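Local coordinates for protein dephospho-CoA kinase (PDB 4TTR) that probably phosphorylates the 3'-hydroxyl of dephosphocoenzyme A at the expense of ATP, the last step of coenzyme A biosynthesis, at residues 95-98 with 99-103; 189-192 with 193-197; 55-59 with 60-64; 103-106 with 107-110. All coordinates share one frame; numbering follows the deposited sequence.

Interaction 1: 95-98 with 99-103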
loop_
_atom_site.group_PDB
_atom_site.type_symbol
_atom_site.label_atom_id
_atom_site.label_comp_id
_atom_site.label_asym_id
_atom_site.label_seq_id
_atom_site.Cartn_x
_atom_site.Cartn_y
_atom_site.Cartn_z
ATOM N N ARG A 95 -12.511 -5.545 -7.223
ATOM C CA ARG A 95 -11.181 -5.415 -6.649
ATOM C C ARG A 95 -10.301 -6.538 -7.163
ATOM O O ARG A 95 -9.167 -6.311 -7.581
ATOM C CB ARG A 95 -11.220 -5.440 -5.120
ATOM C CG ARG A 95 -9.836 -5.533 -4.504
ATOM C CD ARG A 95 -9.799 -5.014 -3.089
ATOM N NE ARG A 95 -10.751 -5.710 -2.233
ATOM C CZ ARG A 95 -10.573 -6.939 -1.762
ATOM N NH1 ARG A 95 -9.479 -7.625 -2.068
ATOM N NH2 ARG A 95 -11.499 -7.487 -0.987
ATOM N N LEU A 96 -10.841 -7.751 -7.141
ATOM C CA LEU A 96 -10.098 -8.919 -7.583
ATOM C C LEU A 96 -9.835 -8.864 -9.082
ATOM O O LEU A 96 -8.750 -9.231 -9.537
ATOM C CB LEU A 96 -10.852 -10.197 -7.216
ATOM C CG LEU A 96 -10.774 -10.557 -5.727
ATOM C CD1 LEU A 96 -11.801 -11.615 -5.362
ATOM C CD2 LEU A 96 -9.377 -11.034 -5.352
ATOM N N TRP A 97 -10.822 -8.402 -9.846
ATOM C CA TRP A 97 -10.657 -8.278 -11.288
ATOM C C TRP A 97 -9.503 -7.331 -11.590
ATOM O O TRP A 97 -8.628 -7.642 -12.394
ATOM C CB TRP A 97 -11.941 -7.777 -11.956
ATOM C CG TRP A 97 -11.788 -7.595 -13.440
ATOM C CD1 TRP A 97 -12.029 -8.526 -14.410
ATOM C CD2 TRP A 97 -11.339 -6.416 -14.122
ATOM N NE1 TRP A 97 -11.763 -7.996 -15.651
ATOM C CE2 TRP A 97 -11.339 -6.704 -15.500
ATOM C CE3 TRP A 97 -10.941 -5.145 -13.697
ATOM C CZ2 TRP A 97 -10.957 -5.769 -16.458
ATOM C CZ3 TRP A 97 -10.562 -4.218 -14.651
ATOM C CH2 TRP A 97 -10.573 -4.534 -16.014
ATOM N N LEU A 98 -9.501 -6.180 -10.926
ATOM C CA LEU A 98 -8.495 -5.158 -11.175
ATOM C C LEU A 98 -7.116 -5.622 -10.715
ATOM O O LEU A 98 -6.109 -5.319 -11.353
ATOM C CB LEU A 98 -8.875 -3.855 -10.472
ATOM C CG LEU A 98 -7.944 -2.667 -10.724
ATOM C CD1 LEU A 98 -7.844 -2.354 -12.210
ATOM C CD2 LEU A 98 -8.409 -1.439 -9.956
ATOM N N GLU A 99 -7.075 -6.358 -9.611
ATOM C CA GLU A 99 -5.813 -6.859 -9.087
ATOM C C GLU A 99 -5.254 -7.921 -10.029
ATOM O O GLU A 99 -4.045 -7.994 -10.242
ATOM C CB GLU A 99 -5.998 -7.416 -7.670
ATOM C CG GLU A 99 -4.695 -7.612 -6.895
ATOM C CD GLU A 99 -3.955 -8.880 -7.274
ATOM O OE1 GLU A 99 -4.621 -9.862 -7.659
ATOM O OE2 GLU A 99 -2.706 -8.899 -7.185
ATOM N N SER A 100 -6.135 -8.734 -10.607
ATOM C CA SER A 100 -5.709 -9.755 -11.558
ATOM C C SER A 100 -5.182 -9.126 -12.840
ATOM O O SER A 100 -4.236 -9.633 -13.439
ATOM C CB SER A 100 -6.856 -10.706 -11.892
ATOM O OG SER A 100 -7.330 -11.361 -10.731
ATOM N N LEU A 101 -5.802 -8.027 -13.259
ATOM C CA LEU A 101 -5.402 -7.335 -14.480
ATOM C C LEU A 101 -4.011 -6.729 -14.344
ATOM O O LEU A 101 -3.188 -6.841 -15.247
ATOM C CB LEU A 101 -6.410 -6.233 -14.829
ATOM C CG LEU A 101 -6.056 -5.345 -16.030
ATOM C CD1 LEU A 101 -6.297 -6.079 -17.338
ATOM C CD2 LEU A 101 -6.837 -4.043 -15.989
ATOM N N LEU A 102 -3.759 -6.087 -13.208
ATOM C CA LEU A 102 -2.539 -5.315 -13.015
ATOM C C LEU A 102 -1.373 -6.143 -12.483
ATOM O O LEU A 102 -0.218 -5.762 -12.653
ATOM C CB LEU A 102 -2.807 -4.153 -12.057
ATOM C CG LEU A 102 -3.833 -3.122 -12.529
ATOM C CD1 LEU A 102 -4.175 -2.170 -11.396
ATOM C CD2 LEU A 102 -3.321 -2.356 -13.737
ATOM N N HIS A 103 -1.671 -7.270 -11.844
ATOM C CA HIS A 103 -0.641 -8.056 -11.163
ATOM C C HIS A 103 0.539 -8.449 -12.061
ATOM O O HIS A 103 1.690 -8.292 -11.655
ATOM C CB HIS A 103 -1.253 -9.319 -10.549
ATOM C CG HIS A 103 -0.243 -10.384 -10.248
ATOM N ND1 HIS A 103 0.787 -10.199 -9.350
ATOM C CD2 HIS A 103 -0.094 -11.637 -10.738
ATOM C CE1 HIS A 103 1.520 -11.296 -9.293
ATOM N NE2 HIS A 103 1.008 -12.185 -10.126
HETATM O O HOH W 1 -7.157 -11.031 -7.382
#
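Trp97 and Leu101 lie side by side on one flank of helix 92-115, and Leu98 and Leu102 meet a little further round it; together they make up the apolar part of this contact. The six-membered half of the indole meets the CD2 branch of Leu101, with Trp97 CH2 3.8 Å from Leu101 CD2. In Leu98, CG stands anti to the backbone N (chi1 -176°), whereas in Leu102 it lies beside the N (chi1 -62°), and the two side chains therefore slant across each other until Leu98 CD1 comes 3.8 Å from Leu102 CD1.

Branched aliphatic groups suit this side because it faces other helices. In the three-helix packing here, Leu98 reaches Ile64 of helix 59-68 and both Ile84 and Ile88 of helix 81-90, while the Trp97 ring stacks on His67; these helices probably belong to the CoA-binding region of the family.

The polar interactions follow the alpha-helical i to i+4 pattern, with one addition. Leu96 O accepts from Ser100 N at 2.9 Å and from Ser100 OG at 2.8 Å, the two donors approaching from opposite faces of the carbonyl plane. Serine is short enough to fold back onto its own helix in this way. Water 1 donates to Leu96 O at 3.2 Å and to Glu99 OE1 at 2.8 Å, while Glu99 OE2 is hydrogen-bonded to His134 ND1.

Interaction 2: 189-192 with 193-197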
loop_
_atom_site.group_PDB
_atom_site.type_symbol
_atom_site.label_atom_id
_atom_site.label_comp_id
_atom_site.label_asym_id
_atom_site.label_seq_id
_atom_site.Cartn_x
_atom_site.Cartn_y
_atom_site.Cartn_z
ATOM N N ASN A 189 0.732 3.361 15.118
ATOM C CA ASN A 189 1.039 4.781 14.969
ATOM C C ASN A 189 0.053 5.611 15.775
ATOM O O ASN A 189 -0.928 6.117 15.233
ATOM C CB ASN A 189 1.002 5.181 13.491
ATOM C CG ASN A 189 1.279 6.659 13.271
ATOM O OD1 ASN A 189 1.804 7.345 14.144
ATOM N ND2 ASN A 189 0.923 7.153 12.095
ATOM N N GLU A 190 0.327 5.748 17.071
ATOM C CA GLU A 190 -0.646 6.297 18.011
ATOM C C GLU A 190 -0.174 7.554 18.746
ATOM O O GLU A 190 -0.863 8.024 19.652
ATOM C CB GLU A 190 -1.034 5.221 19.038
ATOM C CG GLU A 190 0.143 4.460 19.644
ATOM C CD GLU A 190 -0.268 3.548 20.795
ATOM O OE1 GLU A 190 0.622 3.096 21.544
ATOM O OE2 GLU A 190 -1.478 3.281 20.953
ATOM N N SER A 191 0.974 8.114 18.368
ATOM C CA SER A 191 1.472 9.289 19.080
ATOM C C SER A 191 2.535 10.116 18.354
ATOM O O SER A 191 3.669 10.213 18.820
ATOM C CB SER A 191 2.037 8.855 20.432
ATOM O OG SER A 191 3.251 8.146 20.271
ATOM N N GLY A 192 2.172 10.725 17.230
ATOM C CA GLY A 192 3.017 11.737 16.616
ATOM C C GLY A 192 4.209 11.250 15.803
ATOM O O GLY A 192 4.652 10.106 15.925
ATOM N N LEU A 193 4.740 12.157 14.984
ATOM C CA LEU A 193 5.782 11.846 14.008
ATOM C C LEU A 193 7.100 11.391 14.622
ATOM O O LEU A 193 7.807 10.573 14.037
ATOM C CB LEU A 193 6.058 13.072 13.131
ATOM C CG LEU A 193 5.000 13.497 12.113
ATOM C CD1 LEU A 193 5.438 14.789 11.440
ATOM C CD2 LEU A 193 4.764 12.414 11.073
ATOM N N SER A 194 7.445 11.936 15.783
ATOM C CA SER A 194 8.733 11.641 16.399
ATOM C C SER A 194 8.815 10.190 16.868
ATOM O O SER A 194 9.820 9.517 16.633
ATOM C CB SER A 194 8.996 12.589 17.570
ATOM O OG SER A 194 10.210 12.263 18.225
ATOM N N GLU A 195 7.770 9.706 17.534
ATOM C CA GLU A 195 7.758 8.320 17.988
ATOM C C GLU A 195 7.609 7.376 16.807
ATOM O O GLU A 195 8.087 6.245 16.846
ATOM C CB GLU A 195 6.635 8.072 19.001
ATOM C CG GLU A 195 7.112 8.028 20.448
ATOM C CD GLU A 195 8.182 6.971 20.683
ATOM O OE1 GLU A 195 7.984 5.814 20.251
ATOM O OE2 GLU A 195 9.225 7.299 21.289
ATOM N N LEU A 196 6.937 7.840 15.760
ATOM C CA LEU A 196 6.809 7.054 14.543
ATOM C C LEU A 196 8.196 6.805 13.959
ATOM O O LEU A 196 8.534 5.681 13.587
ATOM C CB LEU A 196 5.911 7.768 13.532
ATOM C CG LEU A 196 5.598 7.021 12.235
ATOM C CD1 LEU A 196 4.941 5.682 12.527
ATOM C CD2 LEU A 196 4.701 7.873 11.338
ATOM N N LYS A 197 9.000 7.860 13.905
ATOM C CA LYS A 197 10.364 7.766 13.407
ATOM C C LYS A 197 11.224 6.851 14.270
ATOM O O LYS A 197 12.042 6.090 13.756
ATOM C CB LYS A 197 10.998 9.149 13.346
ATOM C CG LYS A 197 12.404 9.152 12.785
ATOM C CD LYS A 197 13.044 10.509 12.999
ATOM C CE LYS A 197 14.487 10.533 12.511
ATOM N NZ LYS A 197 15.392 9.719 13.372
HETATM O O HOH W 2 5.839 12.092 18.645
#
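The side-chain amide of Asn189 has both methyls of Leu196 over one of its faces: CD1 lies 3.9 Å from Asn189 CG, and CD2 lies 3.9 Å from Asn189 ND2. At the nitrogen end of the amide, ND2 is hydrogen-bonded to Ser27 O, in the loop that is predicted to bind ATP and that lines the 1,3-butanediol pocket. With CG anti to the backbone N in both Asn189 (chi1 178°) and Leu196, the leucine lies obliquely over the amide, between strand 185-188 and helix 192-213. Leu196 also packs on Thr31 and Val32 of helix 29-38.

Gly192 makes the turn into helix 192-213 at a positive phi of 79°, a conformation easy for a residue without a side chain. Its O accepts from Leu196 N at 3.2 Å. On the exposed side, Ser191 OG rests 3.6 Å from Glu195 CB, and water 2 links Ser191 O, at 2.9 Å, to Glu195 N, at 3.3 Å.

Asparagine thus serves two surroundings at once. Its flat face accepts hydrocarbon while its NH2 grips a P-loop carbonyl, which ties the start of the C-terminal helix to the nucleotide-binding loop.

Interaction 3: 55-59 with 60-64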
loop_
_atom_site.group_PDB
_atom_site.type_symbol
_atom_site.label_atom_id
_atom_site.label_comp_id
_atom_site.label_asym_id
_atom_site.label_seq_id
_atom_site.Cartn_x
_atom_site.Cartn_y
_atom_site.Cartn_z
ATOM N N SER A 55 -1.486 4.845 -17.184
ATOM C CA SER A 55 -1.392 6.128 -17.871
ATOM C C SER A 55 -2.202 6.095 -19.155
ATOM O O SER A 55 -2.605 5.029 -19.614
ATOM C CB SER A 55 0.067 6.469 -18.192
ATOM O OG SER A 55 0.722 7.047 -17.079
ATOM N N LYS A 56 -2.413 7.264 -19.744
ATOM C CA LYS A 56 -3.239 7.386 -20.938
ATOM C C LYS A 56 -2.763 6.460 -22.065
ATOM O O LYS A 56 -1.603 6.501 -22.479
ATOM C CB LYS A 56 -3.249 8.840 -21.418
ATOM C CG LYS A 56 -4.602 9.324 -21.923
ATOM C CD LYS A 56 -4.557 10.796 -22.311
ATOM C CE LYS A 56 -5.031 11.691 -21.173
ATOM N NZ LYS A 56 -4.577 13.100 -21.338
ATOM N N ASN A 57 -3.686 5.626 -22.538
ATOM C CA ASN A 57 -3.473 4.707 -23.661
ATOM C C ASN A 57 -2.453 3.588 -23.421
ATOM O O ASN A 57 -1.903 3.027 -24.371
ATOM C CB ASN A 57 -3.089 5.505 -24.914
ATOM C CG ASN A 57 -4.301 5.950 -25.703
ATOM O OD1 ASN A 57 -5.172 5.142 -26.031
ATOM N ND2 ASN A 57 -4.376 7.243 -26.000
ATOM N N THR A 58 -2.225 3.231 -22.161
ATOM C CA THR A 58 -1.565 1.965 -21.862
ATOM C C THR A 58 -2.597 0.860 -22.056
ATOM O O THR A 58 -3.797 1.132 -22.045
ATOM C CB THR A 58 -1.004 1.900 -20.420
ATOM O OG1 THR A 58 -2.064 2.110 -19.478
ATOM C CG2 THR A 58 0.077 2.945 -20.211
ATOM N N PRO A 59 -2.141 -0.390 -22.241
ATOM C CA PRO A 59 -3.080 -1.515 -22.341
ATOM C C PRO A 59 -4.042 -1.616 -21.149
ATOM O O PRO A 59 -5.246 -1.784 -21.350
ATOM C CB PRO A 59 -2.157 -2.735 -22.396
ATOM C CG PRO A 59 -0.881 -2.216 -22.957
ATOM C CD PRO A 59 -0.746 -0.815 -22.448
ATOM N N CYS A 60 -3.522 -1.505 -19.930
ATOM C CA CYS A 60 -4.357 -1.637 -18.735
ATOM C C CYS A 60 -5.354 -0.493 -18.609
ATOM O O CYS A 60 -6.482 -0.690 -18.164
ATOM C CB CYS A 60 -3.488 -1.712 -17.480
ATOM S SG CYS A 60 -2.640 -3.284 -17.299
ATOM N N TYR A 61 -4.927 0.701 -18.994
ATOM C CA TYR A 61 -5.809 1.857 -19.055
ATOM C C TYR A 61 -6.999 1.570 -19.973
ATOM O O TYR A 61 -8.143 1.896 -19.648
ATOM C CB TYR A 61 -5.009 3.069 -19.533
ATOM C CG TYR A 61 -5.794 4.246 -20.052
ATOM C CD1 TYR A 61 -6.291 4.256 -21.351
ATOM C CD2 TYR A 61 -5.992 5.374 -19.265
ATOM C CE1 TYR A 61 -6.986 5.344 -21.842
ATOM C CE2 TYR A 61 -6.691 6.468 -19.747
ATOM C CZ TYR A 61 -7.180 6.448 -21.038
ATOM O OH TYR A 61 -7.872 7.529 -21.530
ATOM N N GLN A 62 -6.723 0.936 -21.108
ATOM C CA GLN A 62 -7.757 0.607 -22.080
ATOM C C GLN A 62 -8.728 -0.441 -21.536
ATOM O O GLN A 62 -9.940 -0.318 -21.711
ATOM C CB GLN A 62 -7.120 0.113 -23.383
ATOM C CG GLN A 62 -6.388 1.210 -24.163
ATOM C CD GLN A 62 -5.361 0.672 -25.149
ATOM O OE1 GLN A 62 -5.130 -0.534 -25.233
ATOM N NE2 GLN A 62 -4.739 1.573 -25.904
ATOM N N ASP A 63 -8.196 -1.467 -20.877
ATOM C CA ASP A 63 -9.022 -2.546 -20.345
ATOM C C ASP A 63 -9.898 -2.066 -19.190
ATOM O O ASP A 63 -11.028 -2.522 -19.029
ATOM C CB ASP A 63 -8.152 -3.711 -19.877
ATOM C CG ASP A 63 -7.342 -4.327 -21.001
ATOM O OD1 ASP A 63 -7.708 -4.143 -22.181
ATOM O OD2 ASP A 63 -6.338 -5.003 -20.698
ATOM N N ILE A 64 -9.362 -1.157 -18.384
ATOM C CA ILE A 64 -10.096 -0.580 -17.267
ATOM C C ILE A 64 -11.315 0.201 -17.763
ATOM O O ILE A 64 -12.422 0.032 -17.247
ATOM C CB ILE A 64 -9.177 0.341 -16.424
ATOM C CG1 ILE A 64 -8.221 -0.512 -15.589
ATOM C CG2 ILE A 64 -9.988 1.240 -15.488
ATOM C CD1 ILE A 64 -7.077 0.261 -14.963
#
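Tyr61 is laid flat against the backbone of Lys56 and Asn57, and this is the tight part of the contact. Over one face of its ring, Lys56 CA makes a CH-pi contact, 3.9 Å from the ring centroid. Asn57 N lies 3.2 Å above the plane of the Tyr61 ring, offset toward the rim. The ring gets there because CG is anti to the backbone N (chi1 162°), which sends it back along the incoming loop. Its OH is held by Gly77 O, while Leu79 also touches the side chain.

The same loop makes a type II turn from Ser55 to Thr58, with Asn57 at the third position, where the positive phi of 66° is one that asparagine tolerates well. The turn delivers Thr58 to the N-cap of helix 59-68: its OG1 accepts from Tyr61 N at 3.2 Å. The hydroxyl is also hydrogen-bonded to Leu53 O, just before the turn. Thr58 O takes Gln62 N at 3.1 Å. Pro59 follows as the first helical residue, where an amide hydrogen is not needed, and its O accepts from Asp63 N at 3.0 Å.

Toward solvent the fit is looser. The amides of Asn57 and Gln62 cross with their planes 75° apart, and Asn57 OD1 stays 3.6 Å from Gln62 NE2. Gln62 CG runs beside Thr58 O.

At this capped helix start the threonine hydroxyl satisfies an N-H in the first turn, and the buried tyrosine ring lies on the backbone of the turn, while the Asn57 and Gln62 amides are exposed and meet less closely.

Interaction 4: 103-106 with 107-110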
loop_
_atom_site.group_PDB
_atom_site.type_symbol
_atom_site.label_atom_id
_atom_site.label_comp_id
_atom_site.label_asym_id
_atom_site.label_seq_id
_atom_site.Cartn_x
_atom_site.Cartn_y
_atom_site.Cartn_z
ATOM N N HIS A 103 -1.671 -7.270 -11.844
ATOM C CA HIS A 103 -0.641 -8.056 -11.163
ATOM C C HIS A 103 0.539 -8.449 -12.061
ATOM O O HIS A 103 1.690 -8.292 -11.655
ATOM C CB HIS A 103 -1.253 -9.319 -10.549
ATOM C CG HIS A 103 -0.243 -10.384 -10.248
ATOM N ND1 HIS A 103 0.787 -10.199 -9.350
ATOM C CD2 HIS A 103 -0.094 -11.637 -10.738
ATOM C CE1 HIS A 103 1.520 -11.296 -9.293
ATOM N NE2 HIS A 103 1.008 -12.185 -10.126
ATOM N N PRO A 104 0.265 -8.954 -13.280
ATOM C CA PRO A 104 1.359 -9.370 -14.168
ATOM C C PRO A 104 2.316 -8.242 -14.539
ATOM O O PRO A 104 3.529 -8.448 -14.521
ATOM C CB PRO A 104 0.627 -9.874 -15.414
ATOM C CG PRO A 104 -0.732 -10.226 -14.943
ATOM C CD PRO A 104 -1.050 -9.237 -13.878
ATOM N N VAL A 105 1.782 -7.072 -14.876
ATOM C CA VAL A 105 2.624 -5.956 -15.288
ATOM C C VAL A 105 3.324 -5.323 -14.087
ATOM O O VAL A 105 4.490 -4.942 -14.178
ATOM C CB VAL A 105 1.825 -4.865 -16.054
ATOM C CG1 VAL A 105 1.503 -5.336 -17.467
ATOM C CG2 VAL A 105 0.551 -4.469 -15.311
ATOM N N ILE A 106 2.628 -5.226 -12.960
ATOM C CA ILE A 106 3.225 -4.645 -11.762
ATOM C C ILE A 106 4.397 -5.494 -11.281
ATOM O O ILE A 106 5.430 -4.958 -10.878
ATOM C CB ILE A 106 2.189 -4.495 -10.630
ATOM C CG1 ILE A 106 1.203 -3.377 -10.980
ATOM C CG2 ILE A 106 2.873 -4.188 -9.295
ATOM C CD1 ILE A 106 0.069 -3.192 -9.982
ATOM N N ARG A 107 4.237 -6.814 -11.330
ATOM C CA ARG A 107 5.271 -7.723 -10.851
ATOM C C ARG A 107 6.556 -7.588 -11.665
ATOM O O ARG A 107 7.652 -7.661 -11.115
ATOM C CB ARG A 107 4.782 -9.172 -10.892
ATOM C CG ARG A 107 5.680 -10.139 -10.116
ATOM C CD ARG A 107 5.282 -11.590 -10.347
ATOM N NE ARG A 107 5.336 -11.947 -11.765
ATOM C CZ ARG A 107 6.339 -12.595 -12.357
ATOM N NH1 ARG A 107 7.406 -12.991 -11.669
ATOM N NH2 ARG A 107 6.269 -12.857 -13.654
ATOM N N LYS A 108 6.419 -7.397 -12.973
ATOM C CA LYS A 108 7.576 -7.238 -13.844
ATOM C C LYS A 108 8.362 -5.978 -13.494
ATOM O O LYS A 108 9.592 -5.970 -13.554
ATOM C CB LYS A 108 7.147 -7.191 -15.310
ATOM C CG LYS A 108 7.205 -8.538 -16.009
ATOM C CD LYS A 108 6.807 -8.410 -17.469
ATOM C CE LYS A 108 5.306 -8.555 -17.651
ATOM N NZ LYS A 108 4.799 -7.756 -18.802
ATOM N N LYS A 109 7.646 -4.917 -13.134
ATOM C CA LYS A 109 8.282 -3.662 -12.749
ATOM C C LYS A 109 8.975 -3.799 -11.396
ATOM O O LYS A 109 10.069 -3.269 -11.200
ATOM C CB LYS A 109 7.255 -2.528 -12.702
ATOM C CG LYS A 109 7.570 -1.357 -13.618
ATOM C CD LYS A 109 7.734 -1.807 -15.066
ATOM C CE LYS A 109 6.938 -0.928 -16.016
ATOM N NZ LYS A 109 7.125 -1.312 -17.445
ATOM N N ILE A 110 8.335 -4.506 -10.467
ATOM C CA ILE A 110 8.919 -4.742 -9.151
ATOM C C ILE A 110 10.241 -5.488 -9.308
ATOM O O ILE A 110 11.244 -5.132 -8.691
ATOM C CB ILE A 110 7.957 -5.540 -8.233
ATOM C CG1 ILE A 110 6.767 -4.662 -7.838
ATOM C CG2 ILE A 110 8.674 -6.025 -6.973
ATOM C CD1 ILE A 110 5.667 -5.394 -7.093
HETATM O O HOH W 3 4.685 -10.902 -14.373
#
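Arg107 lies against His103 and Ile106 against Ile110; Arg107 and Ile106 bury the most surface, on the polar and apolar sides of the helix. CG anti to the backbone N (chi1 -167°) and an extended next torsion carry Arg107 CD to 3.9 Å from His103 CE1; the bend at chi3 then turns the guanidinium, 44° from the ring plane. Its NH2 donates to water 3 at 2.6 Å, which donates to Pro104 O at 2.7 Å; NH1 forms a salt bridge with Glu111, one turn on. A long cation suits a place where it must span both.

Ile106 turns CG2 to Ile110, whose CD1 is 3.8 Å away. Ile106 O accepts from Ile110 N at 3.0 Å, and His103 O from Arg107 N at 3.0 Å. Between these firm bonds the ladder slackens: Lys108 N to Pro104 O, 3.4 Å, and Lys109 N to Val105 O, 3.3 Å, are weak. Pro104, without an N-H for the preceding turn, kinks the helix.

The apolar side of helix 92-115 faces helix 46-52, where Ile106 meets Ala50; Val105 touches Leu53 in the following loop, and Ile110 packs on Tyr135 and Tyr137, before strand 140-145.

Overall arrangement
From the N terminus, interaction 3 comes first and closes the turn that leads from the loop after helix 46-52 into helix 59-68. Interactions 1 and 4 follow as consecutive stretches of helix 92-115, sharing His103. Interaction 2 comes last, where strand 185-188 gives way to helix 192-213. All four are local and run in series; none nests in or crosses another. In space the first three gather: Leu101 and Leu102 of interaction 1 pack on Asp63, Ile64 and Cys60 of interaction 3, and Val105 of interaction 4 reaches Cys60. Interaction 2 sits across the chain's centre, about 33 Å from interaction 1, centre to centre, beside the P-loop.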